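Local coordinates for protein Exo-beta-1,3-galactanase (Bifidobacterium bifidum, PDB 5FLW) that probably removes galactose units from the non-reducing ends of beta-1,3-galactan chains, as an exo-acting glycoside hydrolase of family 43, at residues Tyr106-Ile111 against Tyr134-Ile139; Glu154-Thr160 against Tyr186-Pro191. All coordinates share one frame; numbering follows the deposited sequence.

Interaction 1. Residues Tyr106-Ile111 against Tyr134-Ile139; sequences YGYAHI and YLSRDI
Ala109 and Ser136 bring their CA atoms to 4.8 Å where 106-111 and 134-139 meet, and the end-to-end directions of the two segments differ by 76°, so two loops cross here and no strands pair. The contact joins neighbouring blades of the five-bladed beta-propeller expected of family 43: 106-111 leads into strand 110-116 of one four-stranded sheet, and 134-139 is the connection that delivers the chain to strand 139-143 of the next. One backbone bond marks the crossing, in which Ser136 N donates to Ala109 O at 3.0 Å. Ala109 points its methyl at the other loop, where CB meets Leu135 CD2 at 3.6 Å and also lies over one face of the Arg137 guanidinium. That guanidinium reaches back along an extended chain from CG to NE, and Arg137 NH2 donates to Tyr106 O at 2.8 Å. The bond is nearly straight (171° at the hydrogen), with the acceptor in the guanidinium plane. Arg137 NE also lies near the plane of the Tyr106 ring, at its edge, 4.0 Å from Tyr106 CD2. A leucine in place of Arg137 would probably leave Tyr106 O without this donor and the 106-107 turn freer to shift. Deeper in, a chi1 of 180° swings Ser136 OG away from the backbone N, to within 3.2 Å of Ile111 CG1, and the hydroxyl is hydrogen-bonded to Ser153 OG. Ile111 CG1 lies 4.3 Å from Ile139 CG2, a loose apolar contact, and both isoleucines also rest on Ile151. Beside these side chains, a single water hydrogen-bonds to Ser136 OG at 2.7 Å and donates to His110 O and Arg137 O, tying both loops together.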
ATOM      1  N   TYR A 106     -19.053   7.127   0.890  1.00 14.64           N
ATOM      2  CA  TYR A 106     -17.706   7.598   1.186  1.00 14.47           C
ATOM      3  C   TYR A 106     -17.563   8.427   2.456  1.00 17.63           C
ATOM      4  O   TYR A 106     -16.523   9.072   2.652  1.00 23.13           O
ATOM      5  CB  TYR A 106     -17.084   8.306  -0.013  1.00 19.27           C
ATOM      6  CG  TYR A 106     -16.191   7.369  -0.741  1.00 22.71           C
ATOM      7  CD1 TYR A 106     -16.685   6.447  -1.659  1.00 23.89           C
ATOM      8  CD2 TYR A 106     -14.818   7.379  -0.454  1.00 24.20           C
ATOM      9  CE1 TYR A 106     -15.816   5.582  -2.293  1.00 31.83           C
ATOM     10  CE2 TYR A 106     -13.957   6.526  -1.050  1.00 24.03           C
ATOM     11  CZ  TYR A 106     -14.443   5.628  -1.967  1.00 47.81           C
ATOM     12  OH  TYR A 106     -13.533   4.787  -2.575  1.00 72.37           O
ATOM     13  N   GLY A 107     -18.530   8.353   3.358  1.00 17.28           N
ATOM     14  CA  GLY A 107     -18.507   9.057   4.619  1.00 15.48           C
ATOM     15  C   GLY A 107     -17.990   8.278   5.802  1.00 15.20           C
ATOM     16  O   GLY A 107     -17.876   8.859   6.887  1.00 17.76           O
ATOM     17  N   TYR A 108     -17.670   6.990   5.652  1.00 11.22           N
ATOM     18  CA  TYR A 108     -17.325   6.186   6.828  1.00 10.86           C
ATOM     19  C   TYR A 108     -15.863   6.323   7.245  1.00 13.06           C
ATOM     20  O   TYR A 108     -15.562   6.582   8.423  1.00 12.39           O
ATOM     21  CB  TYR A 108     -17.683   4.732   6.597  1.00 10.92           C
ATOM     22  CG  TYR A 108     -17.580   3.829   7.825  1.00 11.85           C
ATOM     23  CD1 TYR A 108     -18.325   4.099   8.988  1.00 13.16           C
ATOM     24  CD2 TYR A 108     -16.792   2.658   7.801  1.00 10.40           C
ATOM     25  CE1 TYR A 108     -18.274   3.230  10.102  1.00 12.59           C
ATOM     26  CE2 TYR A 108     -16.732   1.786   8.908  1.00 10.23           C
ATOM     27  CZ  TYR A 108     -17.479   2.089  10.053  1.00 12.18           C
ATOM     28  OH  TYR A 108     -17.463   1.263  11.168  1.00 13.37           O
ATOM     29  N   ALA A 109     -14.948   6.058   6.309  1.00 10.41           N
ATOM     30  CA  ALA A 109     -13.536   6.389   6.463  1.00 10.34           C
ATOM     31  C   ALA A 109     -12.940   5.809   7.763  1.00 11.04           C
ATOM     32  O   ALA A 109     -12.435   6.533   8.632  1.00 11.87           O
ATOM     33  CB  ALA A 109     -13.339   7.901   6.340  1.00 11.43           C
ATOM     34  N   HIS A 110     -12.971   4.478   7.877  1.00  9.05           N
ATOM     35  CA  HIS A 110     -12.394   3.786   9.028  1.00  9.67           C
ATOM     36  C   HIS A 110     -11.248   2.866   8.598  1.00 10.35           C
ATOM     37  O   HIS A 110     -11.062   2.564   7.411  1.00 10.70           O
ATOM     38  CB  HIS A 110     -13.433   2.890   9.718  1.00  8.60           C
ATOM     39  CG  HIS A 110     -14.306   3.595  10.715  1.00  8.96           C
ATOM     40  ND1 HIS A 110     -15.039   4.719  10.401  1.00 11.18           N
ATOM     41  CD2 HIS A 110     -14.615   3.288  11.999  1.00 10.05           C
ATOM     42  CE1 HIS A 110     -15.747   5.087  11.458  1.00 13.09           C
ATOM     43  NE2 HIS A 110     -15.492   4.248  12.445  1.00 10.35           N
ATOM     44  N   ILE A 111     -10.501   2.388   9.604  1.00 10.21           N
ATOM     45  CA  ILE A 111      -9.563   1.275   9.458  1.00 10.32           C
ATOM     46  C   ILE A 111     -10.248   0.031  10.018  1.00 11.58           C
ATOM     47  O   ILE A 111     -10.741   0.052  11.153  1.00 12.09           O
ATOM     48  CB  ILE A 111      -8.259   1.537  10.245  1.00 11.06           C
ATOM     49  CG1 ILE A 111      -7.549   2.816   9.752  1.00 13.60           C
ATOM     50  CG2 ILE A 111      -7.323   0.318  10.178  1.00 10.78           C
ATOM     51  CD1 ILE A 111      -6.472   3.392  10.683  1.00 11.06           C
ATOM     52  N   TYR A 134     -11.247  10.852  13.555  1.00 11.42           N
ATOM     53  CA  TYR A 134     -10.800  11.453  12.301  1.00 11.94           C
ATOM     54  C   TYR A 134     -11.006  10.506  11.122  1.00 12.61           C
ATOM     55  O   TYR A 134     -10.962   9.276  11.261  1.00 11.88           O
ATOM     56  CB  TYR A 134      -9.306  11.816  12.364  1.00 12.38           C
ATOM     57  CG  TYR A 134      -8.931  12.805  13.455  1.00 11.11           C
ATOM     58  CD1 TYR A 134      -9.870  13.655  13.996  1.00 11.09           C
ATOM     59  CD2 TYR A 134      -7.618  12.910  13.909  1.00 15.67           C
ATOM     60  CE1 TYR A 134      -9.530  14.574  15.004  1.00 13.55           C
ATOM     61  CE2 TYR A 134      -7.277  13.801  14.886  1.00 12.74           C
ATOM     62  CZ  TYR A 134      -8.228  14.640  15.427  1.00 12.93           C
ATOM     63  OH  TYR A 134      -7.866  15.520  16.419  1.00 18.31           O
ATOM     64  N   LEU A 135     -11.167  11.102   9.932  1.00 10.27           N
ATOM     65  CA  LEU A 135     -11.236  10.336   8.695  1.00 10.37           C
ATOM     66  C   LEU A 135      -9.961   9.542   8.465  1.00  9.19           C
ATOM     67  O   LEU A 135      -8.854  10.066   8.600  1.00 11.24           O
ATOM     68  CB  LEU A 135     -11.377  11.292   7.517  1.00 12.21           C
ATOM     69  CG  LEU A 135     -12.601  12.199   7.474  1.00 14.39           C
ATOM     70  CD1 LEU A 135     -12.439  13.319   6.420  1.00 15.52           C
ATOM     71  CD2 LEU A 135     -13.881  11.355   7.243  1.00 12.45           C
ATOM     72  N   SER A 136     -10.114   8.282   8.064  1.00  9.59           N
ATOM     73  CA  SER A 136      -9.016   7.464   7.551  1.00 10.59           C
ATOM     74  C   SER A 136      -9.464   6.828   6.233  1.00 12.84           C
ATOM     75  O   SER A 136     -10.482   6.120   6.195  1.00 11.69           O
ATOM     76  CB  SER A 136      -8.622   6.378   8.559  1.00 11.32           C
ATOM     77  OG  SER A 136      -7.561   5.581   8.050  1.00 12.66           O
ATOM     78  N   ARG A 137      -8.748   7.114   5.146  1.00 10.71           N
ATOM     79  CA  ARG A 137      -9.046   6.493   3.853  1.00  8.68           C
ATOM     80  C   ARG A 137      -7.857   5.653   3.379  1.00 11.43           C
ATOM     81  O   ARG A 137      -7.609   4.600   3.968  1.00 10.90           O
ATOM     82  CB  ARG A 137      -9.595   7.527   2.877  1.00 11.05           C
ATOM     83  CG  ARG A 137     -10.971   8.033   3.357  1.00 13.35           C
ATOM     84  CD  ARG A 137     -11.694   8.745   2.248  1.00 15.13           C
ATOM     85  NE  ARG A 137     -13.032   9.220   2.597  1.00 17.93           N
ATOM     86  CZ  ARG A 137     -13.242  10.424   3.097  1.00 15.52           C
ATOM     87  NH1 ARG A 137     -12.177  11.201   3.323  1.00 19.61           N
ATOM     88  NH2 ARG A 137     -14.477  10.865   3.354  1.00 13.00           N
ATOM     89  N   ASP A 138      -7.073   6.094   2.387  1.00 10.51           N
ATOM     90  CA  ASP A 138      -5.937   5.266   1.957  1.00 10.71           C
ATOM     91  C   ASP A 138      -4.996   4.997   3.125  1.00  9.58           C
ATOM     92  O   ASP A 138      -4.744   5.880   3.955  1.00 11.70           O
ATOM     93  CB  ASP A 138      -5.112   5.978   0.893  1.00 10.05           C
ATOM     94  CG  ASP A 138      -5.754   5.947  -0.476  1.00 12.30           C
ATOM     95  OD1 ASP A 138      -6.900   5.431  -0.641  1.00 10.67           O
ATOM     96  OD2 ASP A 138      -5.106   6.500  -1.386  1.00 12.18           O
ATOM     97  N   ILE A 139      -4.488   3.763   3.197  1.00  9.67           N
ATOM     98  CA  ILE A 139      -3.563   3.361   4.243  1.00  9.56           C
ATOM     99  C   ILE A 139      -2.344   2.673   3.630  1.00 11.00           C
ATOM    100  O   ILE A 139      -2.392   2.130   2.519  1.00 11.90           O
ATOM    101  CB  ILE A 139      -4.189   2.430   5.316  1.00 12.01           C
ATOM    102  CG1 ILE A 139      -4.746   1.168   4.645  1.00 11.01           C
ATOM    103  CG2 ILE A 139      -5.247   3.168   6.170  1.00  9.97           C
ATOM    104  CD1 ILE A 139      -4.934   0.012   5.611  1.00 10.97           C
TER
HETATM  105  O   HOH W   1     -13.679   8.431  10.375  1.00 12.75           O
HETATM  106  O   HOH W   2      -8.546   3.624   6.432  1.00 11.79           O

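Interaction 2. Residues Glu154-Thr160 against Tyr186-Pro191; sequences EDRDHGT and YGLESP
The beta hairpin that turns between strands 149-155 and 159-165 of a propeller blade packs here, through Gly159 and Thr160, on Gly187 and Leu188 of the loop leading to the next blade. A classic beta bulge, in which His158 N and Gly159 N both donate to Asp155 O, shapes the turn together with an Asx turn from Asp157 N to Asp155 OD1. The backbones come closest at Gly159 and Gly187, whose CA atoms are 4.0 Å apart. Gly187 has to be this small, since a side chain there would run into Thr160 OG1 and Gly159 C. The hydroxyl Thr160 OG1, set beside its own backbone N by a chi1 of -60°, donates to Leu188 O at 2.8 Å from above the carbonyl plane, whereas Gly187 O is buried without a partner. Arg156 grips Glu154 side-on: NE bonds to Glu154 OE2, while Arg156 NH2 forms a salt bridge with Glu154 OE1 at 2.8 Å, nearly straight at 172°. Bends at chi2 and chi3 fold the arginine chain back, and Arg156 CD comes to 3.5 Å from Tyr186 CD1, with the guanidinium and ring planes 83° apart. Glu189 OE1, 4.2 Å from Arg156 NH2, sits off the plane of the guanidinium, so the two charges are near each other without a hydrogen bond. One water donates to Glu154 OE1 and Glu189 OE1; another donates to Glu154 OE2 and accepts from Gly187 N at 2.9 Å. Glu154 is thus fixed in rotation by two arginine nitrogens, and its carboxylate meets that of Glu189 through a water, while Glu154 CG packs directly on Glu189 CB at 4.0 Å.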
ATOM      1  N   GLU A 154      -4.419   8.515   5.236  1.00 11.81           N
ATOM      2  CA  GLU A 154      -4.803   9.798   4.657  1.00 10.39           C
ATOM      3  C   GLU A 154      -6.110  10.287   5.277  1.00  9.83           C
ATOM      4  O   GLU A 154      -7.111   9.560   5.304  1.00 11.68           O
ATOM      5  CB  GLU A 154      -4.931   9.696   3.132  1.00  9.94           C
ATOM      6  CG  GLU A 154      -5.002  11.062   2.421  1.00 12.51           C
ATOM      7  CD  GLU A 154      -6.415  11.641   2.311  1.00 16.47           C
ATOM      8  OE1 GLU A 154      -7.371  10.860   2.099  1.00 14.31           O
ATOM      9  OE2 GLU A 154      -6.576  12.884   2.433  1.00 14.80           O
ATOM     10  N   ASP A 155      -6.090  11.530   5.766  1.00 11.46           N
ATOM     11  CA  ASP A 155      -7.187  12.145   6.512  1.00 12.03           C
ATOM     12  C   ASP A 155      -7.480  13.483   5.837  1.00 13.41           C
ATOM     13  O   ASP A 155      -6.690  14.435   5.969  1.00 11.57           O
ATOM     14  CB  ASP A 155      -6.731  12.299   7.968  1.00 13.20           C
ATOM     15  CG  ASP A 155      -7.608  13.214   8.816  1.00 10.94           C
ATOM     16  OD1 ASP A 155      -8.599  13.812   8.346  1.00 12.61           O
ATOM     17  OD2 ASP A 155      -7.240  13.354  10.024  1.00 14.11           O
ATOM     18  N   ARG A 156      -8.610  13.556   5.103  1.00 12.29           N
ATOM     19  CA  ARG A 156      -8.849  14.722   4.237  1.00 12.72           C
ATOM     20  C   ARG A 156      -8.884  16.049   5.007  1.00 15.57           C
ATOM     21  O   ARG A 156      -8.597  17.110   4.426  1.00 16.34           O
ATOM     22  CB  ARG A 156     -10.105  14.552   3.396  1.00 14.98           C
ATOM     23  CG  ARG A 156     -10.173  15.511   2.164  1.00 13.11           C
ATOM     24  CD  ARG A 156      -9.085  15.222   1.112  1.00 13.11           C
ATOM     25  NE  ARG A 156      -8.830  13.780   0.977  1.00 14.21           N
ATOM     26  CZ  ARG A 156      -9.413  12.967   0.083  1.00 17.06           C
ATOM     27  NH1 ARG A 156     -10.303  13.424  -0.800  1.00 15.10           N
ATOM     28  NH2 ARG A 156      -9.115  11.666   0.093  1.00 15.75           N
ATOM     29  N   ASP A 157      -9.243  16.026   6.300  1.00 12.66           N
ATOM     30  CA  ASP A 157      -9.346  17.276   7.045  1.00 14.17           C
ATOM     31  C   ASP A 157      -8.001  17.758   7.598  1.00 15.63           C
ATOM     32  O   ASP A 157      -7.901  18.932   7.974  1.00 19.00           O
ATOM     33  CB  ASP A 157     -10.316  17.147   8.221  1.00 16.33           C
ATOM     34  CG  ASP A 157     -11.734  16.768   7.801  1.00 17.05           C
ATOM     35  OD1 ASP A 157     -12.255  17.291   6.791  1.00 18.88           O
ATOM     36  OD2 ASP A 157     -12.304  15.914   8.517  1.00 29.96           O
ATOM     37  N   HIS A 158      -6.969  16.875   7.689  1.00 15.32           N
ATOM     38  CA  HIS A 158      -5.746  17.227   8.424  1.00 16.27           C
ATOM     39  C   HIS A 158      -4.447  17.020   7.658  1.00 18.59           C
ATOM     40  O   HIS A 158      -3.520  17.849   7.771  1.00 19.28           O
ATOM     41  CB  HIS A 158      -5.642  16.502   9.791  1.00 14.19           C
ATOM     42  CG  HIS A 158      -6.802  16.756  10.702  1.00 14.13           C
ATOM     43  ND1 HIS A 158      -7.706  15.780  11.052  1.00 14.70           N
ATOM     44  CD2 HIS A 158      -7.219  17.888  11.313  1.00 17.10           C
ATOM     45  CE1 HIS A 158      -8.625  16.290  11.853  1.00 15.73           C
ATOM     46  NE2 HIS A 158      -8.352  17.568  12.027  1.00 17.75           N
ATOM     47  N   GLY A 159      -4.336  15.935   6.910  1.00 14.12           N
ATOM     48  CA  GLY A 159      -3.109  15.551   6.264  1.00 15.98           C
ATOM     49  C   GLY A 159      -2.993  14.051   6.321  1.00 14.95           C
ATOM     50  O   GLY A 159      -3.941  13.349   6.682  1.00 14.24           O
ATOM     51  N   THR A 160      -1.818  13.535   5.958  1.00 13.95           N
ATOM     52  CA  THR A 160      -1.597  12.097   6.019  1.00 12.89           C
ATOM     53  C   THR A 160      -0.794  11.784   7.282  1.00 15.49           C
ATOM     54  O   THR A 160       0.283  12.368   7.503  1.00 13.16           O
ATOM     55  CB  THR A 160      -0.959  11.582   4.733  1.00 11.53           C
ATOM     56  OG1 THR A 160      -1.866  11.879   3.658  1.00 15.26           O
ATOM     57  CG2 THR A 160      -0.709  10.069   4.797  1.00 14.47           C
ATOM     58  N   TYR A 186      -3.564  19.281   1.446  1.00 25.50           N
ATOM     59  CA  TYR A 186      -3.837  17.925   1.891  1.00 20.27           C
ATOM     60  C   TYR A 186      -2.539  17.151   1.999  1.00 27.77           C
ATOM     61  O   TYR A 186      -1.511  17.534   1.428  1.00 21.81           O
ATOM     62  CB  TYR A 186      -4.697  17.181   0.853  1.00 32.62           C
ATOM     63  CG  TYR A 186      -5.929  17.940   0.478  1.00 27.10           C
ATOM     64  CD1 TYR A 186      -7.011  17.974   1.349  1.00 27.09           C
ATOM     65  CD2 TYR A 186      -6.004  18.653  -0.731  1.00 26.01           C
ATOM     66  CE1 TYR A 186      -8.152  18.682   1.042  1.00 40.57           C
ATOM     67  CE2 TYR A 186      -7.149  19.374  -1.055  1.00 31.64           C
ATOM     68  CZ  TYR A 186      -8.226  19.375  -0.154  1.00 41.98           C
ATOM     69  OH  TYR A 186      -9.388  20.064  -0.427  1.00 63.90           O
ATOM     70  N   GLY A 187      -2.613  16.019   2.694  1.00 16.78           N
ATOM     71  CA  GLY A 187      -1.586  15.015   2.551  1.00 17.11           C
ATOM     72  C   GLY A 187      -1.748  14.300   1.218  1.00 20.10           C
ATOM     73  O   GLY A 187      -2.738  14.465   0.503  1.00 21.31           O
ATOM     74  N   LEU A 188      -0.771  13.476   0.888  1.00 20.42           N
ATOM     75  CA  LEU A 188      -0.833  12.707  -0.337  1.00 17.95           C
ATOM     76  C   LEU A 188      -1.450  11.360   0.017  1.00 18.43           C
ATOM     77  O   LEU A 188      -1.298  10.884   1.140  1.00 16.71           O
ATOM     78  CB  LEU A 188       0.567  12.521  -0.921  1.00 17.90           C
ATOM     79  CG  LEU A 188       1.296  13.796  -1.354  1.00 19.73           C
ATOM     80  CD1 LEU A 188       2.494  13.458  -2.226  1.00 19.75           C
ATOM     81  CD2 LEU A 188       0.348  14.737  -2.078  1.00 18.68           C
ATOM     82  N   GLU A 189      -2.094  10.844  -1.012  1.00 13.38           N
ATOM     83  CA  GLU A 189      -2.711   9.578  -0.630  1.00 14.41           C
ATOM     84  C   GLU A 189      -1.843   8.373  -1.001  1.00 15.43           C
ATOM     85  O   GLU A 189      -0.681   8.540  -1.354  1.00 11.27           O
ATOM     86  CB  GLU A 189      -4.162   9.456  -1.100  1.00 20.65           C
ATOM     87  CG  GLU A 189      -4.363   9.469  -2.595  1.00 19.67           C
ATOM     88  CD  GLU A 189      -5.831   9.466  -2.982  1.00 28.84           C
ATOM     89  OE1 GLU A 189      -6.692   9.121  -2.147  1.00 21.29           O
ATOM     90  OE2 GLU A 189      -6.121   9.802  -4.138  1.00 22.67           O
ATOM     91  N   SER A 190      -2.373   7.065  -1.016  1.00 12.20           N
ATOM     92  CA  SER A 190      -1.627   5.838  -1.321  1.00 11.23           C
ATOM     93  C   SER A 190      -0.208   5.892  -0.747  1.00 13.22           C
ATOM     94  O   SER A 190       0.767   5.770  -1.476  1.00 15.06           O
ATOM     95  CB  SER A 190      -1.629   5.518  -2.824  1.00 13.81           C
ATOM     96  OG  SER A 190      -0.888   6.453  -3.584  1.00 12.90           O
ATOM     97  N   PRO A 191      -0.101   6.059   0.569  1.00 12.13           N
ATOM     98  CA  PRO A 191       1.229   6.191   1.181  1.00 11.96           C
ATOM     99  C   PRO A 191       2.011   4.882   1.227  1.00 12.26           C
ATOM    100  O   PRO A 191       1.446   3.790   1.412  1.00 12.05           O
ATOM    101  CB  PRO A 191       0.902   6.665   2.610  1.00 12.13           C
ATOM    102  CG  PRO A 191      -0.463   6.087   2.880  1.00 11.97           C
ATOM    103  CD  PRO A 191      -1.185   6.249   1.555  1.00 12.27           C
TER
HETATM  104  O   HOH W   3      -7.155   8.503   0.676  1.00 12.12           O
HETATM  105  O   HOH W   4      -5.228  15.036   3.441  1.00 17.10           O
HETATM  106  O   HOH W   5      -9.842   8.813  -0.994  1.00 22.39           O

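Overall arrangement
Interactions 1 and 2 follow one another along the chain, and their centres lie 10 Å apart on the same side of the chain's centre. The blade formed by strands 139-143, 149-155, 159-165 and 172-179 joins them: interaction 1 attaches its entry loop to the preceding blade, interaction 2 its hairpin to the loop entering the following one. Asp138 makes two direct links, with Asp138 O 2.9 Å from Glu154 N and Asp138 OD2 2.8 Å from Ser190 N, both probable hydrogen bonds. Asp138 OD2 also lies near Glu189 OE1. Family 43 active sites typically occupy the central funnel, so this acidic group may lie close to it.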